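Local coordinates for protein exported gluconolactonase (Xanthomonas campestris pv. campestris, PDB 3DR2) that probably hydrolyses gluconolactone to gluconate as a calcium-binding six-bladed beta-propeller enzyme of the SMP-30/gluconolactonase family, which acts in glucose secondary metabolism, at residues 96-100 with 110-114; 44-49 with 61-65; 99-103 with 135-139; 103-109 with 118-123. The contacts are given in a common frame with arbitrary orientation. Numbering follows the deposited sequence.

How the contacts relate
From the N terminus, contact 2 comes first and is finished before the others begin: segments 44-49 and 61-65 close a hairpin whose first strand reaches the calcium site. The chain then enters the next blade, where contact 1 closes the hairpin of strands 99-103 and 108-112 at its 96-100 and 110-114 end. Contact 4 crosses it, its segments 103-109 and 118-123 alternating with those of contact 1, and adds strand 118-120 to the same sheet. Contact 3 spans the longest loop, with all of contact 4 between its outer ends, and carries strand 99-103 against strand 136-138 of the following sheet. Contacts 2 and 4 meet where Leu64 packs on His104.

Contact 1 of 4, residues 96-100 with 110-114; sequences QQRLV and TRSDA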
# COMPACT_ATOMS: atom_id res chain seq x y z
N GLN A 96 -30.22 6.20 -4.09
CA GLN A 96 -30.73 5.23 -3.12
C GLN A 96 -29.77 5.02 -1.95
O GLN A 96 -29.92 4.07 -1.18
CB GLN A 96 -30.99 3.88 -3.80
CG GLN A 96 -32.13 3.87 -4.83
CD GLN A 96 -31.78 4.60 -6.11
OE1 GLN A 96 -30.76 4.34 -6.74
NE2 GLN A 96 -32.65 5.52 -6.52
N GLN A 97 -28.81 5.92 -1.81
CA GLN A 97 -27.80 5.87 -0.75
C GLN A 97 -26.94 4.61 -0.77
O GLN A 97 -26.53 4.10 0.27
CB GLN A 97 -28.44 6.05 0.63
CG GLN A 97 -28.86 7.50 0.94
CD GLN A 97 -27.69 8.48 0.99
OE1 GLN A 97 -27.61 9.41 0.19
NE2 GLN A 97 -26.79 8.28 1.94
N ARG A 98 -26.68 4.11 -1.98
CA ARG A 98 -25.82 2.95 -2.16
C ARG A 98 -24.47 3.49 -2.62
O ARG A 98 -24.42 4.49 -3.34
CB ARG A 98 -26.37 2.01 -3.24
CG ARG A 98 -27.66 1.29 -2.87
CD ARG A 98 -28.19 0.51 -4.07
NE ARG A 98 -28.58 1.41 -5.16
CZ ARG A 98 -29.26 1.03 -6.23
NH1 ARG A 98 -29.63 -0.24 -6.37
NH2 ARG A 98 -29.59 1.91 -7.16
N LEU A 99 -23.38 2.85 -2.21
CA LEU A 99 -22.06 3.30 -2.62
C LEU A 99 -21.72 2.75 -3.99
O LEU A 99 -21.94 1.57 -4.26
CB LEU A 99 -20.99 2.83 -1.63
CG LEU A 99 -21.10 3.24 -0.17
CD1 LEU A 99 -19.86 2.76 0.58
CD2 LEU A 99 -21.24 4.75 -0.06
N VAL A 100 -21.20 3.61 -4.87
CA VAL A 100 -20.77 3.19 -6.20
C VAL A 100 -19.27 3.44 -6.22
O VAL A 100 -18.79 4.38 -5.58
CB VAL A 100 -21.49 3.97 -7.32
CG1 VAL A 100 -22.96 3.55 -7.38
CG2 VAL A 100 -21.38 5.47 -7.07
N THR A 110 -18.47 -0.43 -9.95
CA THR A 110 -19.18 -1.41 -9.13
C THR A 110 -20.07 -0.69 -8.11
O THR A 110 -19.95 0.52 -7.93
CB THR A 110 -18.18 -2.34 -8.39
OG1 THR A 110 -17.42 -1.58 -7.45
CG2 THR A 110 -17.23 -2.99 -9.39
N ARG A 111 -20.96 -1.44 -7.46
CA ARG A 111 -21.86 -0.87 -6.47
C ARG A 111 -21.97 -1.81 -5.27
O ARG A 111 -22.23 -3.00 -5.43
CB ARG A 111 -23.24 -0.64 -7.10
CG ARG A 111 -24.26 0.07 -6.21
CD ARG A 111 -25.51 0.42 -7.00
NE ARG A 111 -26.16 -0.78 -7.52
CZ ARG A 111 -26.95 -0.81 -8.59
NH1 ARG A 111 -27.20 0.31 -9.27
NH2 ARG A 111 -27.49 -1.95 -8.98
N SER A 112 -21.79 -1.27 -4.07
CA SER A 112 -21.86 -2.08 -2.85
C SER A 112 -23.26 -2.21 -2.27
O SER A 112 -24.08 -1.29 -2.38
CB SER A 112 -20.95 -1.49 -1.76
OG SER A 112 -19.61 -1.41 -2.19
N ASP A 113 -23.52 -3.36 -1.65
CA ASP A 113 -24.81 -3.62 -1.01
C ASP A 113 -24.61 -3.47 0.49
O ASP A 113 -23.53 -3.11 0.95
CB ASP A 113 -25.29 -5.04 -1.33
CG ASP A 113 -25.70 -5.22 -2.77
OD1 ASP A 113 -24.95 -4.77 -3.67
OD2 ASP A 113 -26.77 -5.83 -3.03
N ALA A 114 -25.65 -3.76 1.27
CA ALA A 114 -25.57 -3.65 2.72
C ALA A 114 -24.68 -4.78 3.23
O ALA A 114 -24.23 -4.76 4.37
CB ALA A 114 -26.96 -3.77 3.34
O HOH W 1 -23.94 0.55 -0.36
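Arg98 lays its guanidinium flat over that of Arg111, the planes 7° apart and the group centres 3.8 Å from each other, with Arg98 NH1 3.5 Å from Arg111 CZ. Asp94, in a salt bridge with Arg98 NE, offsets part of the like charge that this stack brings together; Gln96 OE1 adds a weak hydrogen bond from Arg98 NH2 at 2.7 Å. Long arginines suit this partly exposed end of the hairpin, where their flat ends can stack while still meeting solvent. At the foot of the Arg111 side chain, Val100 and Arg111 form an antiparallel non-hydrogen-bonded pair with CA atoms 4.2 Å apart, and Val100 CG1 rests 3.9 Å from Arg111 CG. This is the hairpin of strands 99-103 and 108-112, the two middle strands of one four-stranded propeller blade. Ser112 N donates to Leu99 O at 2.9 Å, while CA-H...O contacts of 3.3 Å run from Arg111 CA to Leu99 O and from Val100 CA to Thr110 O. Where the strands part, a water takes over the ladder, accepting from Leu99 N at 3.0 Å and donating to Ser112 O at 2.7 Å. Small Ser112 fits close beside Leu99, with Ser112 CB 4.3 Å from Leu99 CB, and its hydroxyl is hydrogen-bonded to His101.

Contact 2 of 4, residues 44-49 with 61-65; sequences ATWSEG and WSDLV. With CA (calcium ion), chain D.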
# COMPACT_ATOMS: atom_id res chain seq x y z
N ALA A 44 -3.09 5.86 6.13
CA ALA A 44 -3.29 5.19 4.84
C ALA A 44 -2.02 5.35 4.01
O ALA A 44 -0.99 5.80 4.52
CB ALA A 44 -4.46 5.83 4.10
N THR A 45 -2.06 4.97 2.74
CA THR A 45 -0.91 5.17 1.88
C THR A 45 -1.26 6.14 0.74
O THR A 45 -0.52 7.08 0.48
CB THR A 45 -0.38 3.86 1.27
OG1 THR A 45 0.11 3.00 2.31
CG2 THR A 45 0.76 4.17 0.31
N TRP A 46 -2.39 5.91 0.08
CA TRP A 46 -2.80 6.79 -1.01
C TRP A 46 -4.30 7.03 -0.94
O TRP A 46 -5.08 6.34 -1.59
CB TRP A 46 -2.41 6.15 -2.36
CG TRP A 46 -2.59 7.04 -3.56
CD1 TRP A 46 -3.76 7.51 -4.07
CD2 TRP A 46 -1.55 7.53 -4.43
NE1 TRP A 46 -3.53 8.26 -5.20
CE2 TRP A 46 -2.18 8.28 -5.44
CE3 TRP A 46 -0.16 7.40 -4.45
CZ2 TRP A 46 -1.46 8.91 -6.47
CZ3 TRP A 46 0.56 8.02 -5.47
CH2 TRP A 46 -0.09 8.77 -6.47
N SER A 47 -4.68 8.02 -0.14
CA SER A 47 -6.09 8.37 0.06
C SER A 47 -6.69 9.01 -1.18
O SER A 47 -6.07 9.88 -1.80
CB SER A 47 -6.22 9.32 1.25
OG SER A 47 -5.81 8.68 2.44
N GLU A 48 -7.91 8.59 -1.51
CA GLU A 48 -8.60 9.09 -2.69
C GLU A 48 -10.12 8.92 -2.58
O GLU A 48 -10.62 8.31 -1.65
CB GLU A 48 -8.11 8.33 -3.92
CG GLU A 48 -7.27 9.14 -4.90
CD GLU A 48 -8.12 9.91 -5.87
OE1 GLU A 48 -9.22 10.37 -5.48
OE2 GLU A 48 -7.69 10.08 -7.03
N GLY A 49 -10.82 9.49 -3.56
CA GLY A 49 -12.27 9.38 -3.66
C GLY A 49 -13.19 9.55 -2.47
O GLY A 49 -14.00 8.67 -2.19
N TRP A 61 -13.98 6.93 1.88
CA TRP A 61 -12.89 7.26 0.97
C TRP A 61 -12.01 6.03 0.78
O TRP A 61 -12.11 5.07 1.54
CB TRP A 61 -12.11 8.48 1.47
CG TRP A 61 -10.97 8.24 2.40
CD1 TRP A 61 -9.65 8.26 2.08
CD2 TRP A 61 -11.04 8.02 3.81
NE1 TRP A 61 -8.88 8.08 3.20
CE2 TRP A 61 -9.71 7.92 4.28
CE3 TRP A 61 -12.09 7.89 4.73
CZ2 TRP A 61 -9.41 7.70 5.63
CZ3 TRP A 61 -11.79 7.68 6.07
CH2 TRP A 61 -10.46 7.58 6.51
N SER A 62 -11.17 6.05 -0.25
CA SER A 62 -10.33 4.90 -0.54
C SER A 62 -8.86 5.04 -0.19
O SER A 62 -8.30 6.13 -0.27
CB SER A 62 -10.36 4.58 -2.04
OG SER A 62 -11.67 4.33 -2.50
N ASP A 63 -8.25 3.93 0.20
CA ASP A 63 -6.81 3.92 0.38
C ASP A 63 -6.49 3.06 -0.84
O ASP A 63 -6.50 1.83 -0.76
CB ASP A 63 -6.36 3.20 1.65
CG ASP A 63 -4.84 3.15 1.76
OD1 ASP A 63 -4.31 2.71 2.80
OD2 ASP A 63 -4.16 3.57 0.79
N LEU A 64 -6.25 3.71 -1.97
CA LEU A 64 -5.99 3.02 -3.24
C LEU A 64 -4.90 1.96 -3.16
O LEU A 64 -5.11 0.81 -3.53
CB LEU A 64 -5.63 4.04 -4.31
CG LEU A 64 -6.01 3.83 -5.78
CD1 LEU A 64 -5.05 4.63 -6.63
CD2 LEU A 64 -5.99 2.37 -6.18
N VAL A 65 -3.74 2.37 -2.69
CA VAL A 65 -2.60 1.47 -2.59
C VAL A 65 -2.76 0.41 -1.50
O VAL A 65 -2.26 -0.71 -1.63
CB VAL A 65 -1.31 2.29 -2.40
CG1 VAL A 65 -0.13 1.38 -2.16
CG2 VAL A 65 -1.08 3.14 -3.65
CA CA D . -8.49 10.98 -9.27
O HOH W 2 -1.82 1.61 3.38
O HOH W 3 -10.31 12.53 -9.40
O HOH W 4 -6.48 9.42 -9.18
O HOH W 5 -10.15 9.58 -8.24
O HOH W 6 -8.79 12.15 -7.14
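The calcium site of the propeller takes one of its ligands from this beta hairpin, formed by strands 47-53 and 58-63. Glu48 OE2 binds the ion at 2.5 Å, alongside four waters; Asn134, Asn191 and Asp242 complete the site. Glu48 pairs with Ser62 in an antiparallel hydrogen-bonded pair: Glu48 N donates to Ser62 O at 2.8 Å and Ser62 N to Glu48 O at 2.7 Å. Next door, Gly49 N donates to Glu48 OE1 at 2.6 Å, and the positive phi of Gly49 is one that a residue without a side chain adopts easily. At the other end Asp63 turns its carboxylate back to the loop, where OD2 accepts from Trp46 N at 3.0 Å and from Thr45 N at 3.2 Å; a water donates to Asp63 OD1 at 2.8 Å. Leu64 N reaches Trp46 O at 2.9 Å; Trp46 CD1 lies 3.9 Å from Leu64 CB, and Trp46 CB 3.5 Å from Val65 CG2. Thr45 and Val65 also pack on Val65 and Thr45 of the second subunit. With its backbone paired to Ser62 and OE1 held by Gly49 N and Asn281, Glu48 presents OE2 to the metal from a well-fixed carboxylate, as a strong anionic ligand.

Contact 3 of 4, residues 99-103 with 135-139; sequences LVHCE and DLIVA
Two extended segments, 99-103 and 135-139, face each other through their side chains, with the axes of strands 99-103 and 136-138 coming no nearer than 7.9 Å and running at 156°, roughly antiparallel. That gap is too wide for backbone pairing; the closest CA pair is Cys102 with Asp135, at 6.1 Å. Val100 and Cys102 (both chi1 m) point toward the second segment, and His101 between them points away, to hydrogen-bond with Ser112 and Asn91. Leu136 and Val138 point back in the same alternating fashion, while Ile137 faces strand 190-195. The main bump is Leu136, whose p, t rotamer drives its end into the hollow between Val100 and Cys102: Leu136 CD1 lies 3.7 Å from Val100 CG2 and 4.0 Å from His101 C. This is the face-to-face packing of successive blades in a beta-propeller, here with strand 99-103 laid against the first strand of the next sheet. Small Cys102 leaves room for the Leu136 stem, its SG 3.7 Å from Leu136 CB and 3.5 Å from Asp135 C. At the other end beta-branched Val138 (chi1 t) closes the row, with CG2 4.1 Å from Val100 CG2. Asp135 folds its OD2 onto Leu136 N at 2.8 Å.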
# COMPACT_ATOMS: atom_id res chain seq x y z
N LEU A 99 -23.38 2.85 -2.21
CA LEU A 99 -22.06 3.30 -2.62
C LEU A 99 -21.72 2.75 -3.99
O LEU A 99 -21.94 1.57 -4.26
CB LEU A 99 -20.99 2.83 -1.63
CG LEU A 99 -21.10 3.24 -0.17
CD1 LEU A 99 -19.86 2.76 0.58
CD2 LEU A 99 -21.24 4.75 -0.06
N VAL A 100 -21.20 3.61 -4.87
CA VAL A 100 -20.77 3.19 -6.20
C VAL A 100 -19.27 3.44 -6.22
O VAL A 100 -18.79 4.38 -5.58
CB VAL A 100 -21.49 3.97 -7.32
CG1 VAL A 100 -22.96 3.55 -7.38
CG2 VAL A 100 -21.38 5.47 -7.07
N HIS A 101 -18.53 2.60 -6.95
CA HIS A 101 -17.07 2.69 -6.97
C HIS A 101 -16.40 2.57 -8.33
O HIS A 101 -16.93 1.94 -9.25
CB HIS A 101 -16.48 1.57 -6.11
CG HIS A 101 -17.22 1.32 -4.84
ND1 HIS A 101 -17.02 2.06 -3.69
CD2 HIS A 101 -18.15 0.39 -4.52
CE1 HIS A 101 -17.81 1.61 -2.73
NE2 HIS A 101 -18.50 0.59 -3.21
N CYS A 102 -15.21 3.16 -8.42
CA CYS A 102 -14.35 3.07 -9.60
C CYS A 102 -13.27 2.11 -9.14
O CYS A 102 -12.62 2.35 -8.12
CB CYS A 102 -13.69 4.40 -9.92
SG CYS A 102 -14.75 5.57 -10.76
N GLU A 103 -13.07 1.01 -9.87
CA GLU A 103 -12.05 0.04 -9.49
C GLU A 103 -10.98 -0.13 -10.56
O GLU A 103 -11.28 -0.56 -11.68
CB GLU A 103 -12.70 -1.31 -9.17
CG GLU A 103 -13.58 -1.27 -7.92
CD GLU A 103 -14.12 -2.63 -7.53
OE1 GLU A 103 -13.49 -3.64 -7.89
OE2 GLU A 103 -15.16 -2.69 -6.83
N ASP A 135 -12.50 8.35 -11.33
CA ASP A 135 -13.41 9.07 -10.44
C ASP A 135 -14.82 9.03 -11.02
O ASP A 135 -14.99 8.82 -12.23
CB ASP A 135 -12.92 10.52 -10.26
CG ASP A 135 -13.36 11.14 -8.94
OD1 ASP A 135 -12.81 12.21 -8.58
OD2 ASP A 135 -14.25 10.57 -8.27
N LEU A 136 -15.83 9.21 -10.18
CA LEU A 136 -17.21 9.17 -10.65
C LEU A 136 -18.14 10.05 -9.84
O LEU A 136 -17.81 10.46 -8.72
CB LEU A 136 -17.74 7.73 -10.62
CG LEU A 136 -18.19 7.12 -9.28
CD1 LEU A 136 -18.62 5.68 -9.51
CD2 LEU A 136 -17.07 7.18 -8.25
N ILE A 137 -19.29 10.36 -10.43
CA ILE A 137 -20.31 11.18 -9.79
C ILE A 137 -21.66 10.63 -10.22
O ILE A 137 -21.75 9.86 -11.19
CB ILE A 137 -20.22 12.67 -10.20
CG1 ILE A 137 -20.43 12.81 -11.71
CG2 ILE A 137 -18.88 13.24 -9.76
CD1 ILE A 137 -20.43 14.26 -12.21
N VAL A 138 -22.71 11.00 -9.50
CA VAL A 138 -24.05 10.55 -9.83
C VAL A 138 -24.90 11.79 -10.11
O VAL A 138 -24.99 12.68 -9.26
CB VAL A 138 -24.68 9.77 -8.66
CG1 VAL A 138 -26.05 9.26 -9.07
CG2 VAL A 138 -23.77 8.61 -8.27
N ALA A 139 -25.49 11.85 -11.30
CA ALA A 139 -26.32 12.98 -11.68
C ALA A 139 -27.69 12.90 -11.01
O ALA A 139 -28.07 11.86 -10.47
CB ALA A 139 -26.48 13.04 -13.20

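Contact 4 of 4, residues 103-109 with 118-123; sequences EHGRRAI and AHLLVG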
# COMPACT_ATOMS: atom_id res chain seq x y z
N GLU A 103 -13.07 1.01 -9.87
CA GLU A 103 -12.05 0.04 -9.49
C GLU A 103 -10.98 -0.13 -10.56
O GLU A 103 -11.28 -0.56 -11.68
CB GLU A 103 -12.70 -1.31 -9.17
CG GLU A 103 -13.58 -1.27 -7.92
CD GLU A 103 -14.12 -2.63 -7.53
OE1 GLU A 103 -13.49 -3.64 -7.89
OE2 GLU A 103 -15.16 -2.69 -6.83
N HIS A 104 -9.74 0.22 -10.22
CA HIS A 104 -8.63 0.10 -11.15
C HIS A 104 -8.38 -1.36 -11.50
O HIS A 104 -8.11 -1.70 -12.65
CB HIS A 104 -7.33 0.64 -10.55
CG HIS A 104 -7.20 2.14 -10.57
ND1 HIS A 104 -6.02 2.77 -10.25
CD2 HIS A 104 -8.09 3.12 -10.85
CE1 HIS A 104 -6.19 4.08 -10.33
NE2 HIS A 104 -7.44 4.32 -10.70
N GLY A 105 -8.46 -2.22 -10.49
CA GLY A 105 -8.22 -3.64 -10.68
C GLY A 105 -9.20 -4.35 -11.58
O GLY A 105 -8.81 -4.98 -12.57
N ARG A 106 -10.49 -4.28 -11.24
CA ARG A 106 -11.50 -4.93 -12.06
C ARG A 106 -11.80 -4.10 -13.31
O ARG A 106 -12.54 -4.54 -14.19
CB ARG A 106 -12.78 -5.18 -11.24
CG ARG A 106 -12.63 -6.35 -10.27
CD ARG A 106 -13.97 -6.88 -9.77
NE ARG A 106 -14.56 -6.04 -8.73
CZ ARG A 106 -15.67 -6.34 -8.07
NH1 ARG A 106 -16.13 -5.52 -7.14
NH2 ARG A 106 -16.33 -7.46 -8.35
N ARG A 107 -11.20 -2.91 -13.37
CA ARG A 107 -11.37 -1.99 -14.50
C ARG A 107 -12.85 -1.82 -14.79
O ARG A 107 -13.33 -2.07 -15.89
CB ARG A 107 -10.62 -2.55 -15.73
CG ARG A 107 -9.11 -2.64 -15.48
CD ARG A 107 -8.36 -3.49 -16.50
NE ARG A 107 -8.41 -2.93 -17.86
CZ ARG A 107 -7.78 -3.45 -18.90
NH1 ARG A 107 -7.03 -4.54 -18.75
NH2 ARG A 107 -7.89 -2.89 -20.10
N ALA A 108 -13.58 -1.35 -13.78
CA ALA A 108 -15.01 -1.20 -13.91
C ALA A 108 -15.64 -0.32 -12.85
O ALA A 108 -14.96 0.18 -11.96
CB ALA A 108 -15.66 -2.58 -13.86
N ILE A 109 -16.95 -0.15 -12.99
CA ILE A 109 -17.76 0.60 -12.04
C ILE A 109 -18.53 -0.47 -11.28
O ILE A 109 -19.17 -1.33 -11.90
CB ILE A 109 -18.78 1.52 -12.74
CG1 ILE A 109 -18.05 2.55 -13.62
CG2 ILE A 109 -19.65 2.22 -11.71
CD1 ILE A 109 -17.12 3.48 -12.85
N ALA A 118 -19.09 -5.42 -3.25
CA ALA A 118 -19.21 -4.57 -4.43
C ALA A 118 -19.49 -5.40 -5.67
O ALA A 118 -18.65 -6.20 -6.09
CB ALA A 118 -17.93 -3.75 -4.63
N HIS A 119 -20.67 -5.21 -6.25
CA HIS A 119 -21.08 -5.95 -7.44
C HIS A 119 -20.85 -5.15 -8.73
O HIS A 119 -21.00 -3.93 -8.75
CB HIS A 119 -22.56 -6.32 -7.32
CG HIS A 119 -22.87 -7.12 -6.10
ND1 HIS A 119 -22.44 -8.42 -5.93
CD2 HIS A 119 -23.54 -6.80 -4.97
CE1 HIS A 119 -22.83 -8.86 -4.74
NE2 HIS A 119 -23.50 -7.89 -4.14
N LEU A 120 -20.48 -5.85 -9.79
CA LEU A 120 -20.20 -5.23 -11.08
C LEU A 120 -21.40 -4.55 -11.75
O LEU A 120 -22.47 -5.14 -11.87
CB LEU A 120 -19.64 -6.29 -12.05
CG LEU A 120 -19.43 -5.90 -13.52
CD1 LEU A 120 -18.28 -4.91 -13.65
CD2 LEU A 120 -19.14 -7.15 -14.32
N LEU A 121 -21.21 -3.31 -12.18
CA LEU A 121 -22.25 -2.57 -12.88
C LEU A 121 -21.90 -2.58 -14.37
O LEU A 121 -22.73 -2.92 -15.21
CB LEU A 121 -22.36 -1.12 -12.39
CG LEU A 121 -23.02 -0.84 -11.04
CD1 LEU A 121 -23.33 0.66 -10.94
CD2 LEU A 121 -24.31 -1.63 -10.90
N VAL A 122 -20.66 -2.21 -14.68
CA VAL A 122 -20.19 -2.20 -16.07
C VAL A 122 -18.67 -2.23 -16.11
O VAL A 122 -18.01 -1.50 -15.37
CB VAL A 122 -20.71 -0.96 -16.83
CG1 VAL A 122 -20.12 0.32 -16.27
CG2 VAL A 122 -20.38 -1.09 -18.31
N GLY A 123 -18.11 -3.07 -16.97
CA GLY A 123 -16.66 -3.17 -17.06
C GLY A 123 -16.13 -3.18 -18.47
O GLY A 123 -14.94 -3.42 -18.70
O HOH W 7 -18.09 -9.27 -6.27
O HOH W 8 -13.30 -4.72 -17.00
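Two beta bulges fall close together, one between the segments and one in the turn of 103-109. The blade hairpin of strands 108-112 and 118-120 carries a classic bulge, in which Leu121 and Val122 both face Ile109: Ile109 O accepts from Leu121 N at 2.9 Å and from Val122 N at 3.3 Å, while Ile109 N donates to Val122 O at 2.9 Å. The chain turns a corner at Leu121, letting it leave the four-stranded sheet for strand 122-125. The second, a G1 bulge, sets Arg107 and Ala108 opposite Glu103 in the tight connection from strand 99-103, with Glu103 N donating to Ala108 O at 2.9 Å and Ala108 N to Glu103 O at 3.2 Å. Arg106 ties this turn to the outer strand: NE forms a salt bridge with Glu103 OE1 at 2.8 Å, and NH1 donates both to Glu103 OE2 at 3.0 Å and to Ala118 O at 2.8 Å. Arginine suits the place because its planar end can serve a carboxylate and a carbonyl at once; Glu103 OE2 is also hydrogen-bonded to Thr110. Ile109 packs beside both bulge residues, its CB 4.0 Å from Val122 CG1 and its CG2 4.1 Å from Leu121 CD1. The strands close tightly at Ala108, a place that suits small alanine opposite glycine: Ala108 CB stands 3.0 Å from Val122 O and 3.4 Å from Gly123 CA.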